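Local atomic coordinates of putative cytoplasmic protein (Salmonella enterica subsp. enterica serovar Typhimurium, PDB entry 4IQN), a protein that is of unknown function, a putative cytoplasmic protein of a family (DUF5066) for which no activity has been assigned. Residues Tyr139-Asp144 with Glu200-Ala205; Asn146-Ile151 with Glu163-Glu168. All blocks are in the same frame, centred on the assembly; numbering follows the deposited sequence. Where two conformers were deposited one is given.

Contact 1. Residues Tyr139-Asp144 with Glu200-Ala205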
loop_
_atom_site.group_PDB
_atom_site.type_symbol
_atom_site.label_atom_id
_atom_site.label_comp_id
_atom_site.label_asym_id
_atom_site.label_seq_id
_atom_site.Cartn_x
_atom_site.Cartn_y
_atom_site.Cartn_z
ATOM N N TYR A 139 4.857 -0.269 1.369
ATOM C CA TYR A 139 5.789 0.231 2.392
ATOM C C TYR A 139 7.073 0.600 1.696
ATOM O O TYR A 139 7.830 -0.282 1.289
ATOM C CB TYR A 139 6.041 -0.880 3.439
ATOM C CG TYR A 139 6.451 -0.397 4.796
ATOM C CD1 TYR A 139 5.598 0.392 5.568
ATOM C CD2 TYR A 139 7.689 -0.739 5.343
ATOM C CE1 TYR A 139 5.981 0.846 6.844
ATOM C CE2 TYR A 139 8.067 -0.283 6.626
ATOM C CZ TYR A 139 7.214 0.510 7.365
ATOM O OH TYR A 139 7.588 0.967 8.642
ATOM N N ILE A 140 7.323 1.910 1.530
ATOM C CA ILE A 140 8.392 2.354 0.645
ATOM C C ILE A 140 9.749 2.385 1.373
ATOM O O ILE A 140 10.160 3.404 1.897
ATOM C CB ILE A 140 8.070 3.725 0.070
ATOM C CG1 ILE A 140 6.690 3.763 -0.575
ATOM C CG2 ILE A 140 9.148 4.169 -0.941
ATOM C CD1 ILE A 140 6.439 2.781 -1.722
ATOM N N THR A 141 10.405 1.234 1.431
ATOM C CA THR A 141 11.695 1.080 2.060
ATOM C C THR A 141 12.684 0.795 0.955
ATOM O O THR A 141 13.209 1.737 0.347
ATOM C CB THR A 141 11.674 -0.016 3.125
ATOM O OG1 THR A 141 11.041 -1.157 2.573
ATOM C CG2 THR A 141 10.879 0.436 4.321
ATOM N N GLU A 142 12.894 -0.468 0.629
ATOM C CA GLU A 142 13.892 -0.846 -0.376
ATOM C C GLU A 142 13.211 -1.842 -1.288
ATOM O O GLU A 142 12.416 -2.665 -0.815
ATOM C CB GLU A 142 15.145 -1.482 0.259
ATOM C CG GLU A 142 15.906 -0.617 1.256
ATOM C CD GLU A 142 16.530 0.633 0.613
ATOM O OE1 GLU A 142 16.835 0.585 -0.603
ATOM O OE2 GLU A 142 16.717 1.677 1.311
ATOM N N ARG A 143 13.484 -1.743 -2.581
ATOM C CA ARG A 143 12.991 -2.737 -3.530
ATOM C C ARG A 143 13.788 -4.037 -3.488
ATOM O O ARG A 143 14.983 -4.061 -3.234
ATOM C CB ARG A 143 12.981 -2.164 -4.937
ATOM C CG ARG A 143 12.106 -0.935 -5.026
ATOM C CD ARG A 143 11.664 -0.590 -6.438
ATOM N NE ARG A 143 12.781 -0.518 -7.359
ATOM C CZ ARG A 143 12.653 -0.557 -8.683
ATOM N NH1 ARG A 143 11.439 -0.658 -9.285
ATOM N NH2 ARG A 143 13.744 -0.503 -9.414
ATOM N N ASP A 144 13.097 -5.134 -3.748
ATOM C CA ASP A 144 13.681 -6.430 -3.752
ATOM C C ASP A 144 14.147 -6.819 -5.144
ATOM O O ASP A 144 14.197 -5.990 -6.041
ATOM C CB ASP A 144 12.654 -7.446 -3.190
ATOM C CG ASP A 144 11.434 -7.632 -4.079
ATOM O OD1 ASP A 144 11.421 -7.239 -5.303
ATOM O OD2 ASP A 144 10.454 -8.174 -3.530
ATOM N N GLU A 200 11.122 -8.331 6.730
ATOM C CA GLU A 200 10.952 -8.088 8.149
ATOM C C GLU A 200 12.263 -7.841 8.871
ATOM O O GLU A 200 12.341 -6.955 9.755
ATOM C CB GLU A 200 10.145 -9.233 8.761
ATOM C CG GLU A 200 8.679 -9.168 8.288
ATOM C CD GLU A 200 7.870 -10.421 8.635
ATOM O OE1 GLU A 200 8.061 -10.905 9.777
ATOM O OE2 GLU A 200 7.067 -10.909 7.772
ATOM N N GLN A 201 13.293 -8.582 8.502
ATOM C CA GLN A 201 14.609 -8.373 9.092
ATOM C C GLN A 201 15.102 -6.982 8.710
ATOM O O GLN A 201 15.497 -6.196 9.574
ATOM C CB GLN A 201 15.601 -9.428 8.632
ATOM C CG GLN A 201 16.892 -9.426 9.427
ATOM C CD GLN A 201 17.725 -10.679 9.227
ATOM O OE1 GLN A 201 17.244 -11.692 8.713
ATOM N NE2 GLN A 201 18.985 -10.620 9.642
ATOM N N ARG A 202 15.009 -6.677 7.425
ATOM C CA ARG A 202 15.562 -5.447 6.875
ATOM C C ARG A 202 14.870 -4.209 7.443
ATOM O O ARG A 202 15.535 -3.237 7.761
ATOM C CB ARG A 202 15.431 -5.475 5.336
ATOM C CG ARG A 202 15.991 -4.221 4.625
ATOM C CD ARG A 202 15.581 -4.167 3.184
ATOM N NE ARG A 202 14.125 -4.016 3.106
ATOM C CZ ARG A 202 13.313 -4.553 2.183
ATOM N NH1 ARG A 202 13.760 -5.271 1.151
ATOM N NH2 ARG A 202 12.013 -4.378 2.304
ATOM N N ASP A 203 13.543 -4.257 7.582
ATOM C CA ASP A 203 12.734 -3.101 7.939
ATOM C C ASP A 203 12.251 -3.093 9.401
ATOM O O ASP A 203 11.454 -2.242 9.793
ATOM C CB ASP A 203 11.520 -3.005 7.005
ATOM C CG ASP A 203 11.898 -2.805 5.528
ATOM O OD1 ASP A 203 13.074 -2.472 5.231
ATOM O OD2 ASP A 203 11.003 -2.983 4.656
ATOM N N ALA A 204 12.757 -4.024 10.213
ATOM C CA ALA A 204 12.276 -4.200 11.598
ATOM C C ALA A 204 12.384 -2.934 12.447
ATOM O O ALA A 204 11.482 -2.631 13.240
ATOM C CB ALA A 204 13.025 -5.335 12.267
ATOM N N ALA A 205 13.462 -2.178 12.255
ATOM C CA ALA A 205 13.707 -1.013 13.099
ATOM C C ALA A 205 12.723 0.099 12.755
ATOM O O ALA A 205 12.349 0.890 13.608
ATOM C CB ALA A 205 15.147 -0.549 12.981
HETATM O O HOH W 1 11.236 -5.201 -0.392
HETATM O O HOH W 2 16.026 -5.264 -0.679
#

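Contact 2. Residues Asn146-Ile151 with Glu163-Glu168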
loop_
_atom_site.group_PDB
_atom_site.type_symbol
_atom_site.label_atom_id
_atom_site.label_comp_id
_atom_site.label_asym_id
_atom_site.label_seq_id
_atom_site.Cartn_x
_atom_site.Cartn_y
_atom_site.Cartn_z
ATOM N N ASN A 146 12.835 -8.417 -7.512
ATOM C CA ASN A 146 11.793 -8.233 -8.534
ATOM C C ASN A 146 11.334 -6.795 -8.662
ATOM O O ASN A 146 10.361 -6.506 -9.369
ATOM C CB ASN A 146 10.545 -9.051 -8.202
ATOM C CG ASN A 146 10.815 -10.517 -8.072
ATOM O OD1 ASN A 146 10.334 -11.185 -7.130
ATOM N ND2 ASN A 146 11.530 -11.044 -8.997
ATOM N N GLY A 147 11.994 -5.875 -7.969
ATOM C CA GLY A 147 11.586 -4.473 -8.026
ATOM C C GLY A 147 10.335 -4.134 -7.236
ATOM O O GLY A 147 9.611 -3.222 -7.601
ATOM N N GLU A 148 10.066 -4.889 -6.166
ATOM C CA GLU A 148 8.886 -4.694 -5.348
ATOM C C GLU A 148 9.227 -4.206 -3.954
ATOM O O GLU A 148 10.288 -4.499 -3.439
ATOM C CB GLU A 148 8.083 -6.003 -5.231
ATOM C CG GLU A 148 7.564 -6.466 -6.579
ATOM C CD GLU A 148 6.528 -5.504 -7.215
ATOM O OE1 GLU A 148 5.727 -4.863 -6.460
ATOM O OE2 GLU A 148 6.511 -5.408 -8.481
ATOM N N TYR A 149 8.288 -3.483 -3.356
ATOM C CA TYR A 149 8.335 -3.118 -1.954
ATOM C C TYR A 149 7.394 -4.038 -1.153
ATOM O O TYR A 149 6.475 -4.632 -1.704
ATOM C CB TYR A 149 7.864 -1.703 -1.736
ATOM C CG TYR A 149 8.764 -0.648 -2.309
ATOM C CD1 TYR A 149 9.979 -0.375 -1.740
ATOM C CD2 TYR A 149 8.359 0.086 -3.434
ATOM C CE1 TYR A 149 10.783 0.651 -2.266
ATOM C CE2 TYR A 149 9.169 1.064 -3.980
ATOM C CZ TYR A 149 10.384 1.334 -3.382
ATOM O OH TYR A 149 11.220 2.297 -3.861
ATOM N N PRO A 150 7.573 -4.086 0.165
ATOM C CA PRO A 150 6.611 -4.893 0.954
ATOM C C PRO A 150 5.221 -4.266 1.024
ATOM O O PRO A 150 5.038 -3.077 0.729
ATOM C CB PRO A 150 7.221 -4.911 2.354
ATOM C CG PRO A 150 8.585 -4.359 2.230
ATOM C CD PRO A 150 8.607 -3.490 1.013
ATOM N N ILE A 151 4.236 -5.062 1.429
ATOM C CA ILE A 151 2.925 -4.575 1.790
ATOM C C ILE A 151 2.820 -4.511 3.317
ATOM O O ILE A 151 3.317 -5.400 4.020
ATOM C CB ILE A 151 1.852 -5.530 1.245
ATOM C CG1 ILE A 151 1.872 -5.468 -0.296
ATOM C CG2 ILE A 151 0.458 -5.226 1.802
ATOM C CD1 ILE A 151 1.323 -4.163 -0.850
ATOM N N GLU A 163 2.050 -9.159 3.158
ATOM C CA GLU A 163 2.498 -9.751 1.915
ATOM C C GLU A 163 3.885 -9.243 1.471
ATOM O O GLU A 163 4.300 -8.111 1.815
ATOM C CB GLU A 163 1.474 -9.520 0.810
ATOM C CG GLU A 163 0.141 -10.245 0.934
ATOM C CD GLU A 163 -0.925 -9.567 1.788
ATOM O OE1 GLU A 163 -0.660 -8.602 2.536
ATOM O OE2 GLU A 163 -2.101 -10.023 1.712
ATOM N N SER A 164 4.572 -10.101 0.728
ATOM C CA SER A 164 5.915 -9.850 0.237
ATOM C C SER A 164 5.893 -8.624 -0.698
ATOM O O SER A 164 6.863 -7.876 -0.712
ATOM C CB SER A 164 6.498 -11.032 -0.514
ATOM O OG SER A 164 5.718 -11.420 -1.641
ATOM N N SER A 165 4.789 -8.440 -1.424
ATOM C CA SER A 165 4.612 -7.361 -2.378
ATOM C C SER A 165 3.186 -7.236 -2.824
ATOM O O SER A 165 2.346 -8.113 -2.537
ATOM C CB SER A 165 5.443 -7.653 -3.615
ATOM O OG SER A 165 4.927 -8.725 -4.389
ATOM N N LEU A 166 2.907 -6.172 -3.594
ATOM C CA LEU A 166 1.642 -5.992 -4.264
ATOM C C LEU A 166 1.295 -7.182 -5.209
ATOM O O LEU A 166 0.117 -7.500 -5.400
ATOM C CB LEU A 166 1.641 -4.661 -5.052
ATOM C CG LEU A 166 0.291 -4.226 -5.638
ATOM C CD1 LEU A 166 -0.764 -4.090 -4.557
ATOM C CD2 LEU A 166 0.462 -2.924 -6.413
ATOM N N VAL A 167 2.312 -7.820 -5.777
ATOM C CA VAL A 167 2.117 -8.994 -6.613
ATOM C C VAL A 167 1.462 -10.124 -5.803
ATOM O O VAL A 167 0.437 -10.657 -6.215
ATOM C CB VAL A 167 3.423 -9.476 -7.261
ATOM C CG1 VAL A 167 3.238 -10.745 -8.083
ATOM C CG2 VAL A 167 4.007 -8.374 -8.173
ATOM N N GLU A 168 2.021 -10.451 -4.663
ATOM C CA GLU A 168 1.430 -11.474 -3.798
ATOM C C GLU A 168 0.017 -11.067 -3.352
ATOM O O GLU A 168 -0.910 -11.882 -3.379
ATOM C CB GLU A 168 2.318 -11.736 -2.588
ATOM C CG GLU A 168 1.720 -12.758 -1.618
ATOM C CD GLU A 168 2.626 -13.210 -0.504
ATOM O OE1 GLU A 168 3.705 -12.611 -0.273
ATOM O OE2 GLU A 168 2.247 -14.200 0.183
HETATM O O HOH W 3 4.992 -4.057 -4.009
#

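Contact 1. Residues Tyr139-Asp144 with Glu200-Ala205
With chi1 at 47°, Thr-141 holds OG1 between its backbone N and carbonyl carbon, facing Asp-203, whose CG lies anti to its own carbonyl carbon; the two side chains meet tip to tip. Thr-141 OG1 donates to Asp-203 OD2 across 2.8 Å, arriving from above the carboxylate plane, 36° out of it. The methyl comes along with the hydroxyl, Thr-141 CG2 standing 3.4 Å from Asp-203 OD2.

The same carboxylate is gripped by its helix neighbour. Arg-202 bends at chi3 and forms a side-on salt bridge: its NE donates to Asp-203 OD1 at 2.8 Å in a nearly straight bond (173°), and its NH2 to Asp-203 OD2 at 2.9 Å. Both acceptors lie almost in the guanidinium plane. Asp-203 OD2 thus takes two hydrogen bonds, from Arg-202 and from Thr-141, on opposite faces of the carboxylate. Tyr-139 adds its ring edge, CD2 lying 4.1 Å from Asp-203 OD2, whereas its hydroxyl bonds to Glu-210.

Over one guanidinium face sits Glu-142 CB, offset toward the rim, and Glu-142 O lies 3.5 Å from Arg-202 NH1. Two waters bridge the groups: one is hydrogen-bonded to Glu-142 O and accepts from Arg-202 NH2, the other links Arg-143 O to Arg-202 NH1.

The contact joins strand 135-140 and the loop that follows it to helix 190-207; Ile-140 is the centre of an inverse gamma turn. Leu-206 of that helix touches Tyr-139 and Thr-141. With Asp-203 buried, the paired guanidinium nitrogens and the threonine hydroxyl would offset the cost of burying its charge and favour the ionised carboxylate, while the side-on pairing restrains the rotation of both flat groups.

Contact 2. Residues Asn146-Ile151 with Glu163-Glu168
Ile-151 and Glu-163 make the direct backbone bond of this contact: Ile-151 N donates to Glu-163 O at 3.1 Å, with 166° at the hydrogen. Two CA-H...O contacts continue from it, Pro-150 CA to Ser-164 O at 3.4 Å and Ser-165 CA to Tyr-149 O, also 3.4 Å. The backbones come close here, the CA atoms of Pro-150 and Ser-165 being 4.6 Å apart.

A water adds a polar link between the segments. It donates to Glu-148 OE1 and to Tyr-149 O and accepts from Leu-166 N, the last at 3.0 Å, so an amide of the first helical turn is tied to the loop through solvent. Glu-148 OE1 is also bonded to Ser-54.

Ser-165 is the N-cap of helix 166-174. Its OG accepts from Val-167 N and Glu-168 N, both weakly. Just ahead, Ser-164 N and OG both hydrogen-bond to Glu-168 OE1, from opposite faces of its carboxylate, the hydroxyl at 2.7 Å from that oxygen. The cap comes a few residues after the hairpin of strands 151-155 and 158-161.

Van der Waals contacts form a further group. Ile-151 turns CG1 anti to its carbonyl carbon (chi1 -66°), where it lies 3.4 Å from Ser-165 C, and its CD1 goes on to the backbone and CB of Leu-166. Glu-148 CB rests 3.5 Å from Ser-165 CB, and the bent chain then crosses Val-167 at about a right angle, with the carboxylate against CG2. Ile-151 CG2 touches Glu-163 OE1, a group whose other oxygen is in a salt bridge with Arg-153.

Overall arrangement
The centres of the two contacts lie about 11 Å apart, and the segments follow one another along the chain as 139-144, 146-151, 163-168 and 200-205, so that contact 2 falls wholly between the two halves of contact 1. The first segments span the connection between strands 135-140 and 151-155 of the four-stranded antiparallel sheet, with its flanking strand residues. There Tyr-139 N and Pro-150 O, 2.9 Å apart, probably form a hydrogen bond, and Arg-143 packs against Tyr-149. The second segments belong to the start of helix 166-174, with the loop before it, and to the next helix, 190-207. Both helices therefore pack against the same sheet connection, and Pro-150 joins the contacts directly by touching Arg-202.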